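Local coordinates for protein ATP-dependent CLP protease, putative (Plasmodium falciparum, PDB 2F6I) that probably hydrolyses proteins to small peptides as the ClpP-type serine peptidase of an ATP-dependent Clp protease, this chain being its catalytic domain, at residues Arg40-Thr45 / Ile57-Tyr62; Glu177-Arg182 / Lys192-Ile197; Met186-Ala191 / Asp198-Thr203. All blocks are in the same frame, centred on the assembly; numbering follows the deposited sequence.

Contact 1: Arg40-Thr45 / Ile57-Tyr62; sequences RIIYLT and ISQLLY
I42, in the middle of strand 41-44, faces Q59 on helix 50-66, and the CA atoms of these two residues lie 8.3 Å apart, the closest CA pair across the two segments. The contact is carried by three side chains, one from the strand and two from the helix. I42 directs its CB toward the helix, and with CG1 anti to its carbonyl carbon (chi1 -65°) and the chain extended beyond, CD1 becomes the leading atom. That methyl touches two successive helix residues: I42 CD1 meets Q59 at CB, 3.9 Å away, and the CD2 branch of L60 at 4.1 Å. The other branch of I42, CG2, lies alongside the end of the glutamine, 4.0 Å from Q59 OE1, a van der Waals contact, since a methyl offers OE1 no hydrogen-bond donor. Q59 therefore presents two different parts to one isoleucine, its aliphatic root to CD1 and its amide oxygen to CG2. L60 reaches in from the flank of the helix, and CD2 does its touching. L56 and L63 of the same helix also rest on I42, and F37 of helix 30-37 touches both I42 and Q59, so the pair is closed in by side chains from two helices. Along its edge the strand is hydrogen-bonded through its backbone to strand 71-77, which makes this the first strand-helix packing of a right-handed beta-alpha-beta crossover in the ClpP fold. No hydrogen bond or salt bridge crosses between 40-45 and 57-62. Helix and strand are thus held by buried, largely apolar packing, which helps to set their spacing, while the direction-specific bonds of the strand run within the sheet.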
loop_
_atom_site.group_PDB
_atom_site.type_symbol
_atom_site.label_atom_id
_atom_site.label_comp_id
_atom_site.label_asym_id
_atom_site.label_seq_id
_atom_site.Cartn_x
_atom_site.Cartn_y
_atom_site.Cartn_z
ATOM N N ARG C 40 -28.075 15.145 -33.353
ATOM C CA ARG C 40 -28.060 13.730 -33.704
ATOM C C ARG C 40 -26.650 13.185 -33.885
ATOM O O ARG C 40 -26.444 12.207 -34.601
ATOM C CB ARG C 40 -28.849 13.501 -34.991
ATOM C CG ARG C 40 -30.279 13.978 -34.932
ATOM C CD ARG C 40 -31.202 12.899 -35.454
ATOM N NE ARG C 40 -32.270 12.642 -34.501
ATOM C CZ ARG C 40 -32.890 11.478 -34.370
ATOM N NH1 ARG C 40 -32.551 10.449 -35.132
ATOM N NH2 ARG C 40 -33.847 11.343 -33.467
ATOM N N ILE C 41 -25.681 13.810 -33.230
ATOM C CA ILE C 41 -24.298 13.374 -33.343
ATOM C C ILE C 41 -23.783 12.834 -32.012
ATOM O O ILE C 41 -23.808 13.521 -30.996
ATOM C CB ILE C 41 -23.416 14.538 -33.840
ATOM C CG1 ILE C 41 -23.938 15.010 -35.201
ATOM C CG2 ILE C 41 -21.963 14.098 -33.942
ATOM C CD1 ILE C 41 -23.196 16.192 -35.790
ATOM N N ILE C 42 -23.323 11.588 -32.030
ATOM C CA ILE C 42 -22.821 10.929 -30.832
ATOM C C ILE C 42 -21.377 10.474 -30.979
ATOM O O ILE C 42 -20.910 10.182 -32.081
ATOM C CB ILE C 42 -23.676 9.686 -30.488
ATOM C CG1 ILE C 42 -25.091 10.113 -30.112
ATOM C CG2 ILE C 42 -23.038 8.904 -29.344
ATOM C CD1 ILE C 42 -25.999 8.948 -29.779
ATOM N N TYR C 43 -20.676 10.407 -29.851
ATOM C CA TYR C 43 -19.293 9.964 -29.838
ATOM C C TYR C 43 -19.143 8.660 -29.066
ATOM O O TYR C 43 -19.641 8.523 -27.951
ATOM C CB TYR C 43 -18.383 11.016 -29.198
ATOM C CG TYR C 43 -18.231 12.289 -29.991
ATOM C CD1 TYR C 43 -19.285 13.189 -30.113
ATOM C CD2 TYR C 43 -17.022 12.600 -30.615
ATOM C CE1 TYR C 43 -19.142 14.368 -30.834
ATOM C CE2 TYR C 43 -16.869 13.775 -31.340
ATOM C CZ TYR C 43 -17.933 14.654 -31.445
ATOM O OH TYR C 43 -17.789 15.818 -32.164
ATOM N N LEU C 44 -18.471 7.698 -29.684
ATOM C CA LEU C 44 -18.195 6.415 -29.058
ATOM C C LEU C 44 -16.676 6.417 -29.035
ATOM O O LEU C 44 -16.026 5.724 -29.815
ATOM C CB LEU C 44 -18.726 5.262 -29.914
ATOM C CG LEU C 44 -18.392 3.840 -29.450
ATOM C CD1 LEU C 44 -18.815 3.650 -28.009
ATOM C CD2 LEU C 44 -19.091 2.829 -30.348
ATOM N N THR C 45 -16.119 7.235 -28.148
ATOM C CA THR C 45 -14.674 7.377 -28.038
ATOM C C THR C 45 -14.093 6.836 -26.740
ATOM O O THR C 45 -13.001 7.225 -26.331
ATOM C CB THR C 45 -14.265 8.856 -28.193
ATOM O OG1 THR C 45 -14.993 9.657 -27.253
ATOM C CG2 THR C 45 -14.568 9.343 -29.606
ATOM N N ILE C 57 -26.753 3.469 -25.289
ATOM C CA ILE C 57 -28.067 2.894 -25.545
ATOM C C ILE C 57 -29.149 3.894 -25.146
ATOM O O ILE C 57 -30.093 4.129 -25.899
ATOM C CB ILE C 57 -28.262 1.575 -24.765
ATOM C CG1 ILE C 57 -27.377 0.488 -25.375
ATOM C CG2 ILE C 57 -29.727 1.149 -24.799
ATOM C CD1 ILE C 57 -27.447 -0.841 -24.656
ATOM N N SER C 58 -29.006 4.486 -23.964
ATOM C CA SER C 58 -29.973 5.474 -23.495
ATOM C C SER C 58 -30.109 6.576 -24.532
ATOM O O SER C 58 -31.215 6.963 -24.912
ATOM C CB SER C 58 -29.517 6.091 -22.173
ATOM O OG SER C 58 -29.565 5.140 -21.130
ATOM N N GLN C 59 -28.961 7.072 -24.982
ATOM C CA GLN C 59 -28.902 8.141 -25.966
ATOM C C GLN C 59 -29.532 7.766 -27.302
ATOM O O GLN C 59 -30.234 8.577 -27.908
ATOM C CB GLN C 59 -27.446 8.568 -26.158
ATOM C CG GLN C 59 -26.920 9.398 -24.994
ATOM C CD GLN C 59 -25.426 9.269 -24.801
ATOM O OE1 GLN C 59 -24.654 9.321 -25.759
ATOM N NE2 GLN C 59 -25.007 9.109 -23.551
ATOM N N LEU C 60 -29.285 6.543 -27.759
ATOM C CA LEU C 60 -29.852 6.092 -29.022
ATOM C C LEU C 60 -31.368 6.014 -28.909
ATOM O O LEU C 60 -32.089 6.531 -29.765
ATOM C CB LEU C 60 -29.278 4.726 -29.414
ATOM C CG LEU C 60 -27.813 4.737 -29.869
ATOM C CD1 LEU C 60 -27.292 3.319 -30.011
ATOM C CD2 LEU C 60 -27.701 5.485 -31.182
ATOM N N LEU C 61 -31.849 5.380 -27.843
ATOM C CA LEU C 61 -33.285 5.252 -27.628
ATOM C C LEU C 61 -33.927 6.630 -27.501
ATOM O O LEU C 61 -35.040 6.851 -27.978
ATOM C CB LEU C 61 -33.567 4.429 -26.367
ATOM C CG LEU C 61 -33.185 2.949 -26.424
ATOM C CD1 LEU C 61 -33.402 2.308 -25.066
ATOM C CD2 LEU C 61 -34.015 2.248 -27.484
ATOM N N TYR C 62 -33.220 7.556 -26.862
ATOM C CA TYR C 62 -33.740 8.905 -26.686
ATOM C C TYR C 62 -33.893 9.611 -28.022
ATOM O O TYR C 62 -34.955 10.150 -28.325
ATOM C CB TYR C 62 -32.824 9.727 -25.773
ATOM C CG TYR C 62 -33.239 11.180 -25.662
ATOM C CD1 TYR C 62 -32.781 12.130 -26.577
ATOM C CD2 TYR C 62 -34.120 11.600 -24.666
ATOM C CE1 TYR C 62 -33.189 13.458 -26.502
ATOM C CE2 TYR C 62 -34.536 12.926 -24.586
ATOM C CZ TYR C 62 -34.066 13.850 -25.506
ATOM O OH TYR C 62 -34.476 15.163 -25.434
#

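Contact 2: Glu177-Arg182 / Lys192-Ile197; sequences EKDSDR and KQYGII
Y194, in the last turn of helix 188-194, and D179, on helix 173-181, reach toward each other from opposite directions and meet through a single hydrogen bond. Y194 OH donates to D179 OD2 at 2.6 Å, using the anti lone pair of that oxygen. D179 OD2 lies at the edge of the ring, in its plane, 3.2 Å from Y194 CE1, while the carboxylate plane is turned 57° from that of the ring. With CG anti to its backbone N (chi1 -157°), the tyrosine spans much of the 10.9 Å between the CA atoms of D179 and Y194. This is the close, buried part: I133 touches both side chains, and T175 and I176 pack on Y194. The other oxygen is turned to the looser, solvent side of the contact, to R182, an exposed residue just past the helix. R182 grips D179 OD1 side-on with two nitrogens, NE and NH2, each 3.0 Å from that oxygen. NE meets the anti lone pair of OD1; NH2 comes from above the carboxylate plane, 36° out of it. The side chain of D179 is about 8 Å from that of H134, the predicted active-site histidine. One carboxylate is therefore held at both oxygens, by a phenol and by a guanidinium, which would restrict its rotation.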
loop_
_atom_site.group_PDB
_atom_site.type_symbol
_atom_site.label_atom_id
_atom_site.label_comp_id
_atom_site.label_asym_id
_atom_site.label_seq_id
_atom_site.Cartn_x
_atom_site.Cartn_y
_atom_site.Cartn_z
ATOM N N GLU C 177 -11.906 -14.964 -38.573
ATOM C CA GLU C 177 -11.229 -15.590 -37.449
ATOM C C GLU C 177 -9.715 -15.644 -37.634
ATOM O O GLU C 177 -8.962 -15.287 -36.727
ATOM C CB GLU C 177 -11.789 -16.992 -37.220
ATOM C CG GLU C 177 -11.086 -17.763 -36.127
ATOM C CD GLU C 177 -11.963 -18.839 -35.530
ATOM O OE1 GLU C 177 -12.688 -19.509 -36.299
ATOM O OE2 GLU C 177 -11.921 -19.020 -34.296
ATOM N N LYS C 178 -9.268 -16.089 -38.802
ATOM C CA LYS C 178 -7.838 -16.166 -39.070
ATOM C C LYS C 178 -7.208 -14.788 -38.886
ATOM O O LYS C 178 -6.171 -14.653 -38.237
ATOM C CB LYS C 178 -7.589 -16.675 -40.491
ATOM N N ASP C 179 -7.843 -13.766 -39.452
ATOM C CA ASP C 179 -7.330 -12.407 -39.341
ATOM C C ASP C 179 -7.291 -11.915 -37.900
ATOM O O ASP C 179 -6.337 -11.257 -37.489
ATOM C CB ASP C 179 -8.158 -11.440 -40.192
ATOM C CG ASP C 179 -7.925 -11.630 -41.677
ATOM O OD1 ASP C 179 -6.774 -11.935 -42.058
ATOM O OD2 ASP C 179 -8.882 -11.463 -42.463
ATOM N N SER C 180 -8.325 -12.234 -37.131
ATOM C CA SER C 180 -8.375 -11.816 -35.738
ATOM C C SER C 180 -7.241 -12.447 -34.931
ATOM O O SER C 180 -6.533 -11.758 -34.193
ATOM C CB SER C 180 -9.716 -12.202 -35.113
ATOM O OG SER C 180 -9.769 -11.802 -33.752
ATOM N N ASP C 181 -7.072 -13.757 -35.081
ATOM C CA ASP C 181 -6.038 -14.481 -34.351
ATOM C C ASP C 181 -4.617 -14.013 -34.638
ATOM O O ASP C 181 -3.711 -14.267 -33.846
ATOM C CB ASP C 181 -6.133 -15.985 -34.632
ATOM C CG ASP C 181 -7.447 -16.584 -34.166
ATOM O OD1 ASP C 181 -7.951 -16.163 -33.101
ATOM O OD2 ASP C 181 -7.966 -17.486 -34.859
ATOM N N ARG C 182 -4.413 -13.331 -35.760
ATOM C CA ARG C 182 -3.075 -12.867 -36.098
ATOM C C ARG C 182 -2.857 -11.375 -35.865
ATOM O O ARG C 182 -1.928 -10.788 -36.418
ATOM C CB ARG C 182 -2.734 -13.236 -37.551
ATOM C CG ARG C 182 -3.556 -12.534 -38.626
ATOM C CD ARG C 182 -3.308 -13.175 -39.993
ATOM N NE ARG C 182 -3.941 -12.444 -41.091
ATOM C CZ ARG C 182 -3.389 -11.410 -41.723
ATOM N NH1 ARG C 182 -2.186 -10.978 -41.372
ATOM N NH2 ARG C 182 -4.046 -10.806 -42.705
ATOM N N LYS C 192 -11.700 -0.674 -46.188
ATOM C CA LYS C 192 -12.731 -0.563 -47.208
ATOM C C LYS C 192 -12.749 -1.816 -48.079
ATOM O O LYS C 192 -13.806 -2.389 -48.341
ATOM C CB LYS C 192 -12.478 0.663 -48.080
ATOM C CG LYS C 192 -13.443 0.799 -49.242
ATOM C CD LYS C 192 -13.072 1.984 -50.107
ATOM C CE LYS C 192 -14.001 2.108 -51.295
ATOM N NZ LYS C 192 -13.640 3.287 -52.128
ATOM N N GLN C 193 -11.570 -2.237 -48.523
ATOM C CA GLN C 193 -11.442 -3.421 -49.361
ATOM C C GLN C 193 -11.928 -4.658 -48.616
ATOM O O GLN C 193 -12.387 -5.624 -49.229
ATOM C CB GLN C 193 -9.985 -3.614 -49.780
ATOM C CG GLN C 193 -9.383 -2.403 -50.474
ATOM C CD GLN C 193 -7.903 -2.572 -50.754
ATOM O OE1 GLN C 193 -7.123 -2.897 -49.857
ATOM N NE2 GLN C 193 -7.507 -2.345 -52.005
ATOM N N TYR C 194 -11.826 -4.619 -47.291
ATOM C CA TYR C 194 -12.249 -5.732 -46.449
ATOM C C TYR C 194 -13.773 -5.739 -46.362
ATOM O O TYR C 194 -14.389 -6.780 -46.136
ATOM C CB TYR C 194 -11.660 -5.580 -45.047
ATOM C CG TYR C 194 -11.541 -6.870 -44.262
ATOM C CD1 TYR C 194 -10.436 -7.706 -44.422
ATOM C CD2 TYR C 194 -12.521 -7.244 -43.345
ATOM C CE1 TYR C 194 -10.306 -8.879 -43.685
ATOM C CE2 TYR C 194 -12.402 -8.418 -42.603
ATOM C CZ TYR C 194 -11.292 -9.229 -42.776
ATOM O OH TYR C 194 -11.163 -10.379 -42.030
ATOM N N GLY C 195 -14.376 -4.566 -46.537
ATOM C CA GLY C 195 -15.824 -4.462 -46.476
ATOM C C GLY C 195 -16.349 -3.938 -45.150
ATOM O O GLY C 195 -17.535 -4.090 -44.846
ATOM N N ILE C 196 -15.471 -3.322 -44.361
ATOM C CA ILE C 196 -15.854 -2.768 -43.063
ATOM C C ILE C 196 -16.437 -1.367 -43.224
ATOM O O ILE C 196 -17.405 -1.011 -42.557
ATOM C CB ILE C 196 -14.645 -2.722 -42.099
ATOM C CG1 ILE C 196 -14.216 -4.149 -41.752
ATOM C CG2 ILE C 196 -15.004 -1.948 -40.832
ATOM C CD1 ILE C 196 -12.947 -4.235 -40.930
ATOM N N ILE C 197 -15.841 -0.576 -44.106
ATOM C CA ILE C 197 -16.325 0.775 -44.369
ATOM C C ILE C 197 -16.573 0.916 -45.864
ATOM O O ILE C 197 -16.006 0.178 -46.668
ATOM C CB ILE C 197 -15.307 1.853 -43.936
ATOM C CG1 ILE C 197 -13.974 1.631 -44.654
ATOM C CG2 ILE C 197 -15.135 1.824 -42.425
ATOM C CD1 ILE C 197 -12.930 2.685 -44.365
#

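Contact 3: Met186-Ala191 / Asp198-Thr203; sequences MNALEA and DEVIET
V200, on the short strand 199-200, points its CB toward the first turn of helix 188-194 and meets it through its two methyls. From CB the side chain forks. V200 CG1, anti to the backbone N (chi1 177°), lies 3.8 Å from A188 CB. V200 CG2 goes further along the turn, 3.7 Å from A188 CB, 3.7 Å from A188 C and 3.8 Å from L189 N. The alanine methyl thus faces both prongs of the valine, and CG2 also rests on the peptide that joins A188 to L189. The small side chain of A188 is consistent with the close approach of strand and helix, the CA atoms of A188 and V200 being 6.2 Å apart. Just before this turn N187 is the N-cap: N187 OD1 accepts from E190 N at 2.7 Å, and N187 N in turn donates to E190 OE1, which completes a capping box. The helix start that V200 leans on is thereby held in shape by its own residues. Strand 199-200 is outermost, within this chain, in the parallel sheet and is bonded by backbone to strand 123-125, whose S125 also touches A188. F210 packs on A188 and L189, while A191 lies on I131 of strand 130-132, so the beginning of helix 188-194 sits between the last strands of the parallel sheet and the smaller mixed sheet.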
loop_
_atom_site.group_PDB
_atom_site.type_symbol
_atom_site.label_atom_id
_atom_site.label_comp_id
_atom_site.label_asym_id
_atom_site.label_seq_id
_atom_site.Cartn_x
_atom_site.Cartn_y
_atom_site.Cartn_z
ATOM N N MET C 186 -5.377 -2.918 -40.074
ATOM C CA MET C 186 -5.654 -2.426 -41.419
ATOM C C MET C 186 -5.629 -0.906 -41.437
ATOM O O MET C 186 -5.839 -0.267 -40.412
ATOM C CB MET C 186 -7.041 -2.886 -41.883
ATOM C CG MET C 186 -7.210 -4.381 -42.032
ATOM S SD MET C 186 -8.935 -4.824 -42.338
ATOM C CE MET C 186 -9.371 -5.616 -40.796
ATOM N N ASN C 187 -5.355 -0.328 -42.601
ATOM C CA ASN C 187 -5.386 1.120 -42.727
ATOM C C ASN C 187 -6.761 1.404 -43.327
ATOM O O ASN C 187 -7.480 0.473 -43.696
ATOM C CB ASN C 187 -4.270 1.641 -43.644
ATOM C CG ASN C 187 -4.341 1.072 -45.052
ATOM O OD1 ASN C 187 -5.405 1.029 -45.670
ATOM N ND2 ASN C 187 -3.194 0.648 -45.571
ATOM N N ALA C 188 -7.133 2.676 -43.418
ATOM C CA ALA C 188 -8.439 3.054 -43.952
ATOM C C ALA C 188 -8.823 2.296 -45.224
ATOM O O ALA C 188 -9.883 1.668 -45.288
ATOM C CB ALA C 188 -8.476 4.556 -44.214
ATOM N N LEU C 189 -7.958 2.361 -46.231
ATOM C CA LEU C 189 -8.209 1.703 -47.506
ATOM C C LEU C 189 -8.374 0.190 -47.384
ATOM O O LEU C 189 -9.294 -0.390 -47.964
ATOM C CB LEU C 189 -7.081 2.022 -48.488
ATOM C CG LEU C 189 -7.274 1.468 -49.903
ATOM C CD1 LEU C 189 -8.618 1.934 -50.461
ATOM C CD2 LEU C 189 -6.126 1.930 -50.794
ATOM N N GLU C 190 -7.485 -0.449 -46.635
ATOM C CA GLU C 190 -7.564 -1.893 -46.464
ATOM C C GLU C 190 -8.877 -2.265 -45.783
ATOM O O GLU C 190 -9.439 -3.333 -46.035
ATOM C CB GLU C 190 -6.371 -2.390 -45.646
ATOM C CG GLU C 190 -5.032 -2.046 -46.283
ATOM C CD GLU C 190 -3.843 -2.600 -45.516
ATOM O OE1 GLU C 190 -3.751 -2.352 -44.293
ATOM O OE2 GLU C 190 -2.996 -3.276 -46.141
ATOM N N ALA C 191 -9.369 -1.373 -44.929
ATOM C CA ALA C 191 -10.624 -1.601 -44.224
ATOM C C ALA C 191 -11.773 -1.584 -45.224
ATOM O O ALA C 191 -12.707 -2.377 -45.125
ATOM C CB ALA C 191 -10.835 -0.529 -43.164
ATOM N N ASP C 198 -17.416 1.871 -46.235
ATOM C CA ASP C 198 -17.738 2.087 -47.637
ATOM C C ASP C 198 -16.772 3.044 -48.324
ATOM O O ASP C 198 -16.448 2.866 -49.497
ATOM C CB ASP C 198 -19.166 2.610 -47.764
ATOM C CG ASP C 198 -20.167 1.722 -47.060
ATOM O OD1 ASP C 198 -20.250 0.525 -47.410
ATOM O OD2 ASP C 198 -20.869 2.217 -46.155
ATOM N N GLU C 199 -16.306 4.058 -47.602
ATOM C CA GLU C 199 -15.383 5.010 -48.201
ATOM C C GLU C 199 -14.451 5.713 -47.227
ATOM O O GLU C 199 -14.759 5.873 -46.047
ATOM C CB GLU C 199 -16.161 6.053 -49.008
ATOM C CG GLU C 199 -17.346 6.651 -48.279
ATOM C CD GLU C 199 -18.143 7.600 -49.156
ATOM O OE1 GLU C 199 -18.522 7.194 -50.277
ATOM O OE2 GLU C 199 -18.397 8.748 -48.723
ATOM N N VAL C 200 -13.298 6.121 -47.748
ATOM C CA VAL C 200 -12.289 6.825 -46.971
ATOM C C VAL C 200 -12.439 8.316 -47.248
ATOM O O VAL C 200 -12.273 8.760 -48.381
ATOM C CB VAL C 200 -10.865 6.387 -47.377
ATOM C CG1 VAL C 200 -9.834 7.184 -46.594
ATOM C CG2 VAL C 200 -10.691 4.893 -47.133
ATOM N N ILE C 201 -12.756 9.085 -46.214
ATOM C CA ILE C 201 -12.929 10.523 -46.371
ATOM C C ILE C 201 -11.652 11.196 -46.857
ATOM O O ILE C 201 -10.573 10.979 -46.305
ATOM C CB ILE C 201 -13.369 11.172 -45.046
ATOM C CG1 ILE C 201 -14.710 10.578 -44.605
ATOM C CG2 ILE C 201 -13.484 12.681 -45.214
ATOM C CD1 ILE C 201 -15.124 10.951 -43.197
ATOM N N GLU C 202 -11.782 12.003 -47.906
ATOM C CA GLU C 202 -10.647 12.722 -48.467
ATOM C C GLU C 202 -10.315 13.860 -47.515
ATOM O O GLU C 202 -11.203 14.489 -46.943
ATOM C CB GLU C 202 -10.990 13.267 -49.851
ATOM N N THR C 203 -9.030 14.130 -47.360
ATOM C CA THR C 203 -8.582 15.163 -46.449
ATOM C C THR C 203 -7.598 16.095 -47.149
ATOM O O THR C 203 -7.079 15.764 -48.210
ATOM C CB THR C 203 -7.938 14.475 -45.216
ATOM O OG1 THR C 203 -8.911 14.375 -44.170
ATOM C CG2 THR C 203 -6.717 15.205 -44.736
#

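Contacts 1 and 3 each pack a helix on one of the two strands that are outermost, within this chain, in the parallel sheet, on opposite sides of the chain's centre; both are largely apolar, but contact 1 is buried while contact 3 is partly so. Contact 2 differs in chemistry: it is buried yet polar, joining two helices through a hydroxyl and a carboxylate. Contacts 2 and 3 share helix 188-194, one using its end and the other its start, and they touch where I196 N lies 3.0 Å from A191 O, a probable hydrogen bond. Contact 1 comes earlier in the chain, about 12 Å from either at the nearest atoms.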